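Local coordinates for putative iron binding protein (Bordetella pertussis Tohama I, PDB 2OWT) that binds ferric iron through tyrosine side chains and probably delivers it for uptake as a periplasmic solute-binding protein, at residues P16-P21 / A198-H203; G177-V182 / G194-Y199; H203-E208 / W216-K221. One frame throughout, in Å; residues are numbered along the deposited sequence.

Contact 1 of 3, residues P16-P21 / A198-H203. With FE (Fe (III) ion), chain B.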
ATOM      1  N   PRO A  16       7.961  -1.453  10.239  1.00  8.22           N
ATOM      2  CA  PRO A  16       8.834  -2.518  10.748  1.00  8.45           C
ATOM      3  C   PRO A  16       8.104  -3.803  11.170  1.00  8.94           C
ATOM      4  O   PRO A  16       8.534  -4.887  10.794  1.00  9.23           O
ATOM      5  CB  PRO A  16       9.527  -1.865  11.952  1.00  8.68           C
ATOM      6  CG  PRO A  16       9.511  -0.405  11.657  1.00  8.02           C
ATOM      7  CD  PRO A  16       8.254  -0.151  10.867  1.00  8.05           C
ATOM      8  N   LYS A  17       7.010  -3.691  11.918  1.00  9.21           N
ATOM      9  CA  LYS A  17       6.251  -4.878  12.347  1.00 10.51           C
ATOM     10  C   LYS A  17       5.604  -5.615  11.157  1.00  9.82           C
ATOM     11  O   LYS A  17       5.228  -6.780  11.274  1.00  9.52           O
ATOM     12  CB  LYS A  17       5.227  -4.536  13.457  1.00  9.98           C
ATOM     13  CG  LYS A  17       4.040  -3.689  13.010  1.00 12.73           C
ATOM     14  CD  LYS A  17       3.165  -3.212  14.189  1.00 12.96           C
ATOM     15  CE  LYS A  17       3.579  -1.807  14.694  1.00 17.66           C
ATOM     16  NZ  LYS A  17       2.561  -1.136  15.601  1.00 16.79           N
ATOM     17  N   LEU A  18       5.530  -4.926  10.014  1.00  9.67           N
ATOM     18  CA  LEU A  18       4.948  -5.452   8.773  1.00  9.22           C
ATOM     19  C   LEU A  18       5.976  -5.985   7.769  1.00  9.10           C
ATOM     20  O   LEU A  18       5.614  -6.424   6.666  1.00  9.37           O
ATOM     21  CB  LEU A  18       4.058  -4.394   8.102  1.00  8.79           C
ATOM     22  CG  LEU A  18       2.775  -4.041   8.850  1.00  8.79           C
ATOM     23  CD1 LEU A  18       2.002  -2.989   8.094  1.00  8.91           C
ATOM     24  CD2 LEU A  18       1.906  -5.289   9.095  1.00  8.39           C
ATOM     25  N   ILE A  19       7.248  -5.958   8.141  1.00  8.73           N
ATOM     26  CA  ILE A  19       8.287  -6.557   7.302  1.00  8.74           C
ATOM     27  C   ILE A  19       9.306  -7.381   8.087  1.00  8.94           C
ATOM     28  O   ILE A  19       9.823  -8.367   7.568  1.00  8.44           O
ATOM     29  CB  ILE A  19       9.017  -5.507   6.422  1.00  8.31           C
ATOM     30  CG1 ILE A  19       9.844  -6.193   5.323  1.00  7.84           C
ATOM     31  CG2 ILE A  19       9.874  -4.581   7.275  1.00  8.28           C
ATOM     32  CD1 ILE A  19       9.007  -6.883   4.244  1.00  8.18           C
ATOM     33  N   GLN A  20       9.580  -6.976   9.327  1.00  9.65           N
ATOM     34  CA  GLN A  20      10.592  -7.642  10.160  1.00 10.78           C
ATOM     35  C   GLN A  20      10.428  -9.171  10.309  1.00 10.69           C
ATOM     36  O   GLN A  20      11.416  -9.901  10.157  1.00 10.82           O
ATOM     37  CB  GLN A  20      10.726  -6.985  11.537  1.00 10.97           C
ATOM     38  CG  GLN A  20      12.007  -7.401  12.274  1.00 13.46           C
ATOM     39  CD  GLN A  20      13.243  -6.708  11.713  1.00 16.88           C
ATOM     40  OE1 GLN A  20      13.388  -5.483  11.823  1.00 19.06           O
ATOM     41  NE2 GLN A  20      14.143  -7.488  11.120  1.00 16.21           N
ATOM     42  N   PRO A  21       9.196  -9.661  10.596  1.00 10.74           N
ATOM     43  CA  PRO A  21       9.041 -11.114  10.726  1.00 10.93           C
ATOM     44  C   PRO A  21       9.452 -11.948   9.505  1.00 11.25           C
ATOM     45  O   PRO A  21       9.861 -13.097   9.676  1.00 11.75           O
ATOM     46  CB  PRO A  21       7.551 -11.276  11.036  1.00 10.57           C
ATOM     47  CG  PRO A  21       7.191  -9.976  11.704  1.00 10.01           C
ATOM     48  CD  PRO A  21       7.915  -8.981  10.867  1.00 10.71           C
ATOM     49  N   ALA A 198      -7.383  -2.213   3.723  1.00  5.77           N
ATOM     50  CA  ALA A 198      -8.104  -3.288   4.421  1.00  6.07           C
ATOM     51  C   ALA A 198      -7.193  -4.166   5.262  1.00  6.24           C
ATOM     52  O   ALA A 198      -7.641  -4.718   6.266  1.00  6.66           O
ATOM     53  CB  ALA A 198      -8.921  -4.146   3.449  1.00  5.35           C
ATOM     54  N   TYR A 199      -5.923  -4.291   4.874  1.00  6.38           N
ATOM     55  CA  TYR A 199      -5.006  -5.141   5.640  1.00  6.53           C
ATOM     56  C   TYR A 199      -4.847  -4.685   7.101  1.00  6.61           C
ATOM     57  O   TYR A 199      -4.629  -5.518   7.973  1.00  6.49           O
ATOM     58  CB  TYR A 199      -3.649  -5.337   4.931  1.00  6.25           C
ATOM     59  CG  TYR A 199      -2.828  -4.093   4.726  1.00  5.57           C
ATOM     60  CD1 TYR A 199      -1.982  -3.620   5.728  1.00  5.75           C
ATOM     61  CD2 TYR A 199      -2.863  -3.408   3.516  1.00  5.40           C
ATOM     62  CE1 TYR A 199      -1.223  -2.471   5.539  1.00  5.44           C
ATOM     63  CE2 TYR A 199      -2.116  -2.259   3.323  1.00  3.97           C
ATOM     64  CZ  TYR A 199      -1.296  -1.797   4.333  1.00  4.86           C
ATOM     65  OH  TYR A 199      -0.551  -0.655   4.148  1.00  4.47           O
ATOM     66  N   TYR A 200      -4.958  -3.376   7.357  1.00  6.72           N
ATOM     67  CA  TYR A 200      -4.927  -2.852   8.729  1.00  7.01           C
ATOM     68  C   TYR A 200      -6.109  -3.350   9.566  1.00  7.58           C
ATOM     69  O   TYR A 200      -5.942  -3.628  10.745  1.00  7.62           O
ATOM     70  CB  TYR A 200      -4.872  -1.323   8.761  1.00  6.55           C
ATOM     71  CG  TYR A 200      -3.590  -0.720   8.229  1.00  6.68           C
ATOM     72  CD1 TYR A 200      -3.587   0.013   7.045  1.00  4.76           C
ATOM     73  CD2 TYR A 200      -2.376  -0.878   8.914  1.00  6.24           C
ATOM     74  CE1 TYR A 200      -2.414   0.574   6.552  1.00  5.83           C
ATOM     75  CE2 TYR A 200      -1.191  -0.319   8.425  1.00  5.03           C
ATOM     76  CZ  TYR A 200      -1.215   0.406   7.245  1.00  5.98           C
ATOM     77  OH  TYR A 200      -0.050   0.972   6.748  1.00  5.51           O
ATOM     78  N   VAL A 201      -7.292  -3.450   8.954  1.00  8.55           N
ATOM     79  CA  VAL A 201      -8.477  -4.051   9.586  1.00  9.11           C
ATOM     80  C   VAL A 201      -8.193  -5.491  10.031  1.00  9.95           C
ATOM     81  O   VAL A 201      -8.590  -5.902  11.123  1.00 10.09           O
ATOM     82  CB  VAL A 201      -9.710  -4.065   8.635  1.00  8.97           C
ATOM     83  CG1 VAL A 201     -10.934  -4.597   9.362  1.00  9.27           C
ATOM     84  CG2 VAL A 201     -10.007  -2.687   8.082  1.00  8.25           C
ATOM     85  N   GLY A 202      -7.519  -6.257   9.177  1.00 10.66           N
ATOM     86  CA  GLY A 202      -7.124  -7.615   9.525  1.00 11.51           C
ATOM     87  C   GLY A 202      -6.127  -7.611  10.666  1.00 12.17           C
ATOM     88  O   GLY A 202      -6.157  -8.482  11.538  1.00 12.46           O
ATOM     89  N   HIS A 203      -5.240  -6.624  10.662  1.00 12.67           N
ATOM     90  CA  HIS A 203      -4.250  -6.480  11.714  1.00 13.38           C
ATOM     91  C   HIS A 203      -4.898  -6.104  13.045  1.00 13.54           C
ATOM     92  O   HIS A 203      -4.556  -6.669  14.085  1.00 13.82           O
ATOM     93  CB  HIS A 203      -3.200  -5.445  11.310  1.00 13.88           C
ATOM     94  CG  HIS A 203      -1.811  -5.830  11.697  1.00 15.87           C
ATOM     95  ND1 HIS A 203      -1.227  -5.425  12.881  1.00 18.60           N
ATOM     96  CD2 HIS A 203      -0.898  -6.610  11.068  1.00 16.96           C
ATOM     97  CE1 HIS A 203      -0.009  -5.937  12.962  1.00 18.90           C
ATOM     98  NE2 HIS A 203       0.218  -6.654  11.872  1.00 18.06           N
TER
HETATM   99 FE    FE B 324       0.791   0.274   5.082  1.00  5.42          FE

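Contact 2 of 3, residues G177-V182 / G194-Y199. With FE (Fe (III) ion), chain B.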
ATOM      1  N   GLY A 177      -3.005  11.834  10.453  1.00  7.12           N
ATOM      2  CA  GLY A 177      -2.888  10.551  11.144  1.00  6.82           C
ATOM      3  C   GLY A 177      -2.539   9.429  10.190  1.00  6.82           C
ATOM      4  O   GLY A 177      -2.104   9.675   9.062  1.00  6.91           O
ATOM      5  N   GLY A 178      -2.725   8.192  10.639  1.00  6.57           N
ATOM      6  CA  GLY A 178      -2.517   7.027   9.790  1.00  6.22           C
ATOM      7  C   GLY A 178      -3.832   6.383   9.425  1.00  6.52           C
ATOM      8  O   GLY A 178      -4.908   6.896   9.772  1.00  6.58           O
ATOM      9  N   ASP A 179      -3.751   5.254   8.725  1.00  6.49           N
ATOM     10  CA  ASP A 179      -4.938   4.510   8.296  1.00  6.19           C
ATOM     11  C   ASP A 179      -5.735   3.922   9.477  1.00  6.58           C
ATOM     12  O   ASP A 179      -6.972   3.861   9.418  1.00  6.68           O
ATOM     13  CB  ASP A 179      -4.551   3.401   7.305  1.00  6.09           C
ATOM     14  CG  ASP A 179      -4.653   3.839   5.849  1.00  5.95           C
ATOM     15  OD1 ASP A 179      -4.860   5.044   5.581  1.00  6.89           O
ATOM     16  OD2 ASP A 179      -4.536   2.969   4.960  1.00  5.72           O
ATOM     17  N   ARG A 180      -5.030   3.514  10.538  1.00  5.89           N
ATOM     18  CA  ARG A 180      -5.664   2.938  11.734  1.00  6.31           C
ATOM     19  C   ARG A 180      -6.555   3.940  12.486  1.00  5.69           C
ATOM     20  O   ARG A 180      -7.595   3.580  13.030  1.00  5.66           O
ATOM     21  CB  ARG A 180      -4.617   2.286  12.665  1.00  5.93           C
ATOM     22  CG  ARG A 180      -4.365   0.813  12.349  1.00  6.63           C
ATOM     23  CD  ARG A 180      -3.165   0.208  13.119  1.00  7.48           C
ATOM     24  NE  ARG A 180      -1.933   0.718  12.540  1.00 11.30           N
ATOM     25  CZ  ARG A 180      -0.929  -0.002  12.044  1.00 11.02           C
ATOM     26  NH1 ARG A 180      -0.909  -1.333  12.083  1.00  8.69           N
ATOM     27  NH2 ARG A 180       0.090   0.653  11.528  1.00 10.61           N
ATOM     28  N   ASP A 181      -6.139   5.196  12.483  1.00  5.97           N
ATOM     29  CA  ASP A 181      -6.888   6.310  13.069  1.00  5.84           C
ATOM     30  C   ASP A 181      -8.290   6.515  12.503  1.00  6.00           C
ATOM     31  O   ASP A 181      -9.131   7.145  13.142  1.00  5.51           O
ATOM     32  CB  ASP A 181      -6.063   7.586  12.943  1.00  5.92           C
ATOM     33  CG  ASP A 181      -4.727   7.480  13.670  1.00  6.89           C
ATOM     34  OD1 ASP A 181      -4.649   6.709  14.657  1.00  5.82           O
ATOM     35  OD2 ASP A 181      -3.766   8.160  13.259  1.00  7.85           O
ATOM     36  N   VAL A 182      -8.539   5.975  11.307  1.00  6.21           N
ATOM     37  CA  VAL A 182      -9.877   5.982  10.725  1.00  6.49           C
ATOM     38  C   VAL A 182     -10.809   5.084  11.557  1.00  6.69           C
ATOM     39  O   VAL A 182     -11.904   5.508  11.927  1.00  7.07           O
ATOM     40  CB  VAL A 182      -9.865   5.574   9.206  1.00  6.56           C
ATOM     41  CG1 VAL A 182     -11.255   5.471   8.668  1.00  5.82           C
ATOM     42  CG2 VAL A 182      -9.065   6.588   8.376  1.00  6.55           C
ATOM     43  N   GLY A 194     -14.703   6.079   6.272  1.00  6.42           N
ATOM     44  CA  GLY A 194     -13.413   6.660   5.879  1.00  6.20           C
ATOM     45  C   GLY A 194     -12.655   5.750   4.941  1.00  6.03           C
ATOM     46  O   GLY A 194     -12.894   4.547   4.938  1.00  5.76           O
ATOM     47  N   LEU A 195     -11.758   6.326   4.133  1.00  6.48           N
ATOM     48  CA  LEU A 195     -10.906   5.547   3.208  1.00  6.51           C
ATOM     49  C   LEU A 195      -9.640   5.051   3.878  1.00  5.98           C
ATOM     50  O   LEU A 195      -8.954   5.819   4.544  1.00  6.10           O
ATOM     51  CB  LEU A 195     -10.510   6.384   1.987  1.00  7.00           C
ATOM     52  CG  LEU A 195     -11.456   6.505   0.799  1.00  8.43           C
ATOM     53  CD1 LEU A 195     -10.782   7.401  -0.212  1.00 10.73           C
ATOM     54  CD2 LEU A 195     -11.815   5.146   0.180  1.00  9.33           C
ATOM     55  N   ALA A 196      -9.331   3.770   3.706  1.00  5.68           N
ATOM     56  CA  ALA A 196      -8.114   3.190   4.288  1.00  5.53           C
ATOM     57  C   ALA A 196      -7.865   1.759   3.808  1.00  5.57           C
ATOM     58  O   ALA A 196      -8.753   1.140   3.234  1.00  5.97           O
ATOM     59  CB  ALA A 196      -8.158   3.252   5.810  1.00  5.34           C
ATOM     60  N   ASN A 197      -6.658   1.244   4.045  1.00  5.59           N
ATOM     61  CA  ASN A 197      -6.255  -0.072   3.543  1.00  5.54           C
ATOM     62  C   ASN A 197      -6.829  -1.207   4.390  1.00  5.73           C
ATOM     63  O   ASN A 197      -6.771  -1.172   5.628  1.00  5.73           O
ATOM     64  CB  ASN A 197      -4.720  -0.172   3.438  1.00  5.40           C
ATOM     65  CG  ASN A 197      -4.136   0.651   2.264  1.00  4.60           C
ATOM     66  OD1 ASN A 197      -4.851   1.104   1.380  1.00  4.49           O
ATOM     67  ND2 ASN A 197      -2.833   0.841   2.276  1.00  4.23           N
ATOM     68  N   ALA A 198      -7.383  -2.213   3.723  1.00  5.77           N
ATOM     69  CA  ALA A 198      -8.104  -3.288   4.421  1.00  6.07           C
ATOM     70  C   ALA A 198      -7.193  -4.166   5.262  1.00  6.24           C
ATOM     71  O   ALA A 198      -7.641  -4.718   6.266  1.00  6.66           O
ATOM     72  CB  ALA A 198      -8.921  -4.146   3.449  1.00  5.35           C
ATOM     73  N   TYR A 199      -5.923  -4.291   4.874  1.00  6.38           N
ATOM     74  CA  TYR A 199      -5.006  -5.141   5.640  1.00  6.53           C
ATOM     75  C   TYR A 199      -4.847  -4.685   7.101  1.00  6.61           C
ATOM     76  O   TYR A 199      -4.629  -5.518   7.973  1.00  6.49           O
ATOM     77  CB  TYR A 199      -3.649  -5.337   4.931  1.00  6.25           C
ATOM     78  CG  TYR A 199      -2.828  -4.093   4.726  1.00  5.57           C
ATOM     79  CD1 TYR A 199      -1.982  -3.620   5.728  1.00  5.75           C
ATOM     80  CD2 TYR A 199      -2.863  -3.408   3.516  1.00  5.40           C
ATOM     81  CE1 TYR A 199      -1.223  -2.471   5.539  1.00  5.44           C
ATOM     82  CE2 TYR A 199      -2.116  -2.259   3.323  1.00  3.97           C
ATOM     83  CZ  TYR A 199      -1.296  -1.797   4.333  1.00  4.86           C
ATOM     84  OH  TYR A 199      -0.551  -0.655   4.148  1.00  4.47           O
TER
HETATM   85 FE    FE B 324       0.791   0.274   5.082  1.00  5.42          FE
HETATM   86  O   HOH W   1      -6.789   7.126   5.437  1.00  5.02           O

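Contact 3 of 3, residues H203-E208 / W216-K221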
ATOM      1  N   HIS A 203      -5.240  -6.624  10.662  1.00 12.67           N
ATOM      2  CA  HIS A 203      -4.250  -6.480  11.714  1.00 13.38           C
ATOM      3  C   HIS A 203      -4.898  -6.104  13.045  1.00 13.54           C
ATOM      4  O   HIS A 203      -4.556  -6.669  14.085  1.00 13.82           O
ATOM      5  CB  HIS A 203      -3.200  -5.445  11.310  1.00 13.88           C
ATOM      6  CG  HIS A 203      -1.811  -5.830  11.697  1.00 15.87           C
ATOM      7  ND1 HIS A 203      -1.227  -5.425  12.881  1.00 18.60           N
ATOM      8  CD2 HIS A 203      -0.898  -6.610  11.068  1.00 16.96           C
ATOM      9  CE1 HIS A 203      -0.009  -5.937  12.962  1.00 18.90           C
ATOM     10  NE2 HIS A 203       0.218  -6.654  11.872  1.00 18.06           N
ATOM     11  N   MET A 204      -5.836  -5.157  13.000  1.00 13.63           N
ATOM     12  CA  MET A 204      -6.547  -4.686  14.183  1.00 14.21           C
ATOM     13  C   MET A 204      -7.512  -5.740  14.755  1.00 14.56           C
ATOM     14  O   MET A 204      -7.566  -5.919  15.965  1.00 14.31           O
ATOM     15  CB  MET A 204      -7.313  -3.385  13.884  1.00 13.97           C
ATOM     16  CG  MET A 204      -6.446  -2.143  13.633  1.00 13.82           C
ATOM     17  SD  MET A 204      -7.428  -0.660  13.266  1.00 14.87           S
ATOM     18  CE  MET A 204      -7.970  -0.971  11.594  1.00 12.99           C
ATOM     19  N   LYS A 205      -8.269  -6.419  13.890  1.00 15.06           N
ATOM     20  CA  LYS A 205      -9.271  -7.405  14.325  1.00 15.99           C
ATOM     21  C   LYS A 205      -8.643  -8.655  14.947  1.00 16.79           C
ATOM     22  O   LYS A 205      -9.318  -9.392  15.650  1.00 16.97           O
ATOM     23  CB  LYS A 205     -10.216  -7.815  13.179  1.00 15.67           C
ATOM     24  CG  LYS A 205     -11.310  -6.794  12.838  1.00 15.85           C
ATOM     25  CD  LYS A 205     -12.298  -7.355  11.805  1.00 15.83           C
ATOM     26  CE  LYS A 205     -13.362  -6.322  11.357  1.00 15.69           C
ATOM     27  NZ  LYS A 205     -14.510  -6.180  12.318  1.00 14.46           N
ATOM     28  N   ASN A 206      -7.359  -8.882  14.663  1.00 17.65           N
ATOM     29  CA  ASN A 206      -6.586  -9.976  15.252  1.00 18.28           C
ATOM     30  C   ASN A 206      -5.708  -9.529  16.418  1.00 18.52           C
ATOM     31  O   ASN A 206      -4.981 -10.344  17.003  1.00 18.13           O
ATOM     32  CB  ASN A 206      -5.710 -10.642  14.191  1.00 18.34           C
ATOM     33  CG  ASN A 206      -6.506 -11.471  13.235  1.00 19.26           C
ATOM     34  OD1 ASN A 206      -6.891 -12.594  13.549  1.00 22.23           O
ATOM     35  ND2 ASN A 206      -6.771 -10.930  12.058  1.00 19.78           N
ATOM     36  N   ALA A 207      -5.765  -8.239  16.750  1.00 18.81           N
ATOM     37  CA  ALA A 207      -4.934  -7.701  17.828  1.00 19.21           C
ATOM     38  C   ALA A 207      -5.353  -8.276  19.180  1.00 19.59           C
ATOM     39  O   ALA A 207      -6.471  -8.767  19.340  1.00 19.38           O
ATOM     40  CB  ALA A 207      -4.968  -6.170  17.844  1.00 18.87           C
ATOM     41  N   GLU A 208      -4.415  -8.232  20.122  1.00 20.47           N
ATOM     42  CA  GLU A 208      -4.605  -8.645  21.507  1.00 21.22           C
ATOM     43  C   GLU A 208      -5.910  -8.074  22.061  1.00 21.18           C
ATOM     44  O   GLU A 208      -6.133  -6.868  21.985  1.00 21.62           O
ATOM     45  CB  GLU A 208      -3.412  -8.155  22.333  1.00 20.93           C
ATOM     46  CG  GLU A 208      -3.349  -8.661  23.771  1.00 22.30           C
ATOM     47  CD  GLU A 208      -2.195  -8.051  24.558  1.00 22.54           C
ATOM     48  OE1 GLU A 208      -2.381  -7.783  25.762  1.00 23.13           O
ATOM     49  OE2 GLU A 208      -1.104  -7.831  23.973  1.00 24.45           O
ATOM     50  N   TRP A 216     -10.816  -0.820  18.038  1.00 11.52           N
ATOM     51  CA  TRP A 216     -10.939  -0.172  16.734  1.00 11.45           C
ATOM     52  C   TRP A 216     -11.408  -1.200  15.708  1.00 11.68           C
ATOM     53  O   TRP A 216     -12.402  -0.979  15.012  1.00 12.39           O
ATOM     54  CB  TRP A 216      -9.612   0.468  16.283  1.00 11.15           C
ATOM     55  CG  TRP A 216      -8.994   1.450  17.262  1.00 10.41           C
ATOM     56  CD1 TRP A 216      -9.556   1.932  18.410  1.00 10.78           C
ATOM     57  CD2 TRP A 216      -7.714   2.097  17.143  1.00 10.62           C
ATOM     58  NE1 TRP A 216      -8.698   2.819  19.029  1.00 10.74           N
ATOM     59  CE2 TRP A 216      -7.561   2.937  18.275  1.00 10.85           C
ATOM     60  CE3 TRP A 216      -6.682   2.044  16.194  1.00 10.51           C
ATOM     61  CZ2 TRP A 216      -6.410   3.721  18.487  1.00 10.27           C
ATOM     62  CZ3 TRP A 216      -5.533   2.818  16.406  1.00 10.73           C
ATOM     63  CH2 TRP A 216      -5.416   3.653  17.546  1.00 10.77           C
ATOM     64  N   GLY A 217     -10.717  -2.338  15.651  1.00 11.53           N
ATOM     65  CA  GLY A 217     -11.034  -3.401  14.698  1.00 11.39           C
ATOM     66  C   GLY A 217     -12.443  -3.953  14.804  1.00 11.34           C
ATOM     67  O   GLY A 217     -13.103  -4.182  13.798  1.00 11.19           O
ATOM     68  N   ASP A 218     -12.911  -4.169  16.027  1.00 11.55           N
ATOM     69  CA  ASP A 218     -14.250  -4.711  16.244  1.00 11.89           C
ATOM     70  C   ASP A 218     -15.372  -3.674  16.052  1.00 11.85           C
ATOM     71  O   ASP A 218     -16.546  -4.030  16.031  1.00 11.88           O
ATOM     72  CB  ASP A 218     -14.333  -5.395  17.617  1.00 12.24           C
ATOM     73  CG  ASP A 218     -13.410  -6.618  17.723  1.00 12.98           C
ATOM     74  OD1 ASP A 218     -13.253  -7.347  16.721  1.00 12.67           O
ATOM     75  OD2 ASP A 218     -12.829  -6.841  18.806  1.00 14.79           O
ATOM     76  N   ALA A 219     -15.002  -2.401  15.897  1.00 11.83           N
ATOM     77  CA  ALA A 219     -15.971  -1.311  15.680  1.00 11.60           C
ATOM     78  C   ALA A 219     -16.461  -1.219  14.231  1.00 11.42           C
ATOM     79  O   ALA A 219     -17.503  -0.628  13.954  1.00 11.59           O
ATOM     80  CB  ALA A 219     -15.364   0.020  16.111  1.00 11.15           C
ATOM     81  N   ILE A 220     -15.702  -1.807  13.310  1.00 11.28           N
ATOM     82  CA  ILE A 220     -15.883  -1.551  11.887  1.00 11.03           C
ATOM     83  C   ILE A 220     -16.071  -2.800  11.040  1.00 10.68           C
ATOM     84  O   ILE A 220     -15.756  -3.911  11.456  1.00 10.86           O
ATOM     85  CB  ILE A 220     -14.701  -0.723  11.298  1.00 11.28           C
ATOM     86  CG1 ILE A 220     -13.373  -1.482  11.472  1.00 10.95           C
ATOM     87  CG2 ILE A 220     -14.672   0.681  11.907  1.00 10.75           C
ATOM     88  CD1 ILE A 220     -12.231  -0.952  10.623  1.00 11.48           C
ATOM     89  N   LYS A 221     -16.607  -2.594   9.846  1.00 10.29           N
ATOM     90  CA  LYS A 221     -16.686  -3.630   8.842  1.00 10.02           C
ATOM     91  C   LYS A 221     -16.088  -3.010   7.586  1.00 10.01           C
ATOM     92  O   LYS A 221     -15.898  -1.796   7.537  1.00  9.96           O
ATOM     93  CB  LYS A 221     -18.135  -4.079   8.637  1.00  9.62           C
ATOM     94  CG  LYS A 221     -19.031  -3.028   8.021  1.00 10.17           C
ATOM     95  CD  LYS A 221     -20.469  -3.491   7.896  1.00 10.18           C
ATOM     96  CE  LYS A 221     -21.360  -2.297   7.582  1.00 10.68           C
ATOM     97  NZ  LYS A 221     -22.798  -2.560   7.862  1.00 11.90           N
TER

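Contact 1 of 3, residues P16-P21 / A198-H203
Leu-18 reaches across the iron-binding cleft and sets its two methyl groups against three side chains of helix 198-205. Of all the residues in the contact it has the largest buried area. CD1 of Leu-18 lies 4.1 Å from CE1 of Tyr-199 and 4.2 Å from CE2 of Tyr-200, which places one methyl group beside both iron-binding rings. The other methyl of Leu-18, CD2, sits 3.5 Å from NE2 of His-203. The leucine and histidine side chains run past each other in opposite directions, whereas Leu-18 and Tyr-200 cross at about a right angle. Lys-17 adds a looser touch of its CD on the same imidazole.

The metal bonds belong to the helix side. Tyr-199 OH is 1.9 Å from the ferric ion and Tyr-200 OH is 2.0 Å from it, and Tyr-143 completes the tyrosine trio. Although they are consecutive in the helix, the two phenols converge because their first torsions differ: CG of Tyr-199 stands between the backbone N and the carbonyl carbon (chi1 63°), while CG of Tyr-200 is anti to its carbonyl carbon (chi1 -67°). The iron lies in the plane of the Tyr-199 ring at its edge, and CE1 of Tyr-199 rests 3.3 Å above the centre of the Tyr-200 ring.

No hydrogen bond links 16-21 to 198-203. The 3-10 turn 16-18 therefore meets the site mainly through carbon atoms, while the metal would draw electron density from both phenol oxygens and probably lower their proton affinity, as in other ferric tyrosinates.

Contact 2 of 3, residues G177-V182 / G194-Y199
Asp-179 receives the backbone N-H of Asn-197 where strand 193-197 gives way to helix 198-205, a strand-to-helix junction within the periplasmic binding protein fold. The bond from Asn-197 N to Asp-179 OD2 measures 2.9 Å and is fairly straight at 159°, but the donor stands 54° out of the carboxylate plane. The same carboxylate packs over a methyl group, CG of Asp-179 lying 3.6 Å from CB of Ala-196. The carboxylate plane is perpendicular to the side-chain amide of Asn-197.

Next to this, Val-182 turns CG1 onto the bare CA of Gly-194 at 3.7 Å; that branch is anti to the valine backbone N (chi1 175°).

Farther out, Arg-107 forms a salt bridge with Asp-179 OD2, so the carboxylate ties a charged side chain to the strand end. Asp-181 OD2 in turn accepts from Gly-178 N at 2.8 Å, closing the loop that leads into helix 180-187. On the strand side, Asn-197 ND2 gives a weak hydrogen bond to the iron-binding Tyr-199 OH. A water bridges the two segments, its oxygen donating to Asp-179 OD1 at 2.8 Å and to Leu-195 O at 2.7 Å.

Contact 3 of 3, residues H203-E208 / W216-K221
Lys-205 NZ makes two hydrogen bonds to backbone carbonyls of the neighbouring segment. The shorter, 2.7 Å from Lys-205 NZ to Ile-220 O, arrives nearly along the C=O axis (168°). The second, 2.9 Å from Lys-205 NZ to Gly-217 O, is more bent at the oxygen, with the donor tilted 29° from the carbonyl plane. The lysine chain is extended as far as CE and then bends at chi4 (-81°), which brings NZ to both oxygens, one on the last turn of helix 212-219 and one at the start of strand 220-223. Asp-218 OD1 is 4.7 Å from Lys-205 NZ, too far for a salt bridge, which may still give a weak electrostatic attraction; OD2 of Asp-218 pairs with Arg-214.

The aliphatic part of the lysine follows the same backbone, with CG of Lys-205 3.3 Å from Gly-217 O. Beside it the two helices meet closely: the CA atoms of Lys-205 and Gly-217 are 4.4 Å apart, and CB of Met-204 lies 3.8 Å from CA of Gly-217.

Outward from this point, Met-204 packs its SD 3.9 Å from CB of Trp-216. The sulfur approaches the indole at its edge, close to the ring plane, and the two side chains cross at about a right angle. Beyond it, CE turns toward CD1 of Ile-220, while Tyr-110 and Ala-183 also touch Met-204. Helices 198-205 and 212-219, joined by a short connection and bridged by this Met-aromatic contact, lead into strand 220-223, which pairs with strand 100-112 in the sheet of the periplasmic binding protein fold.

Overall arrangement
Helix 198-205 runs through all three contacts, whose centres lie about 12 Å from one another. Contacts 1 and 2 share Ala-198 and Tyr-199 and both reach the ferric ion; CB of Asp-179 lies 3.5 Å from CD1 of Tyr-200, so the side chain of Asp-179 packs, through CB, against the ring of an iron ligand. Arg-180 joins contact 2 to contact 3, its CG 3.5 Å from SD of Met-204, and its NH2 salt-bridges Glu-15 just before segment 16-21. Contacts 1 and 3 share His-203, and CG2 of Val-201 meets CD1 of Ile-220 at 3.8 Å. Contact 3 does not reach the metal itself, but Met-204 packs near Tyr-200, with its side chain about 11 Å from the iron.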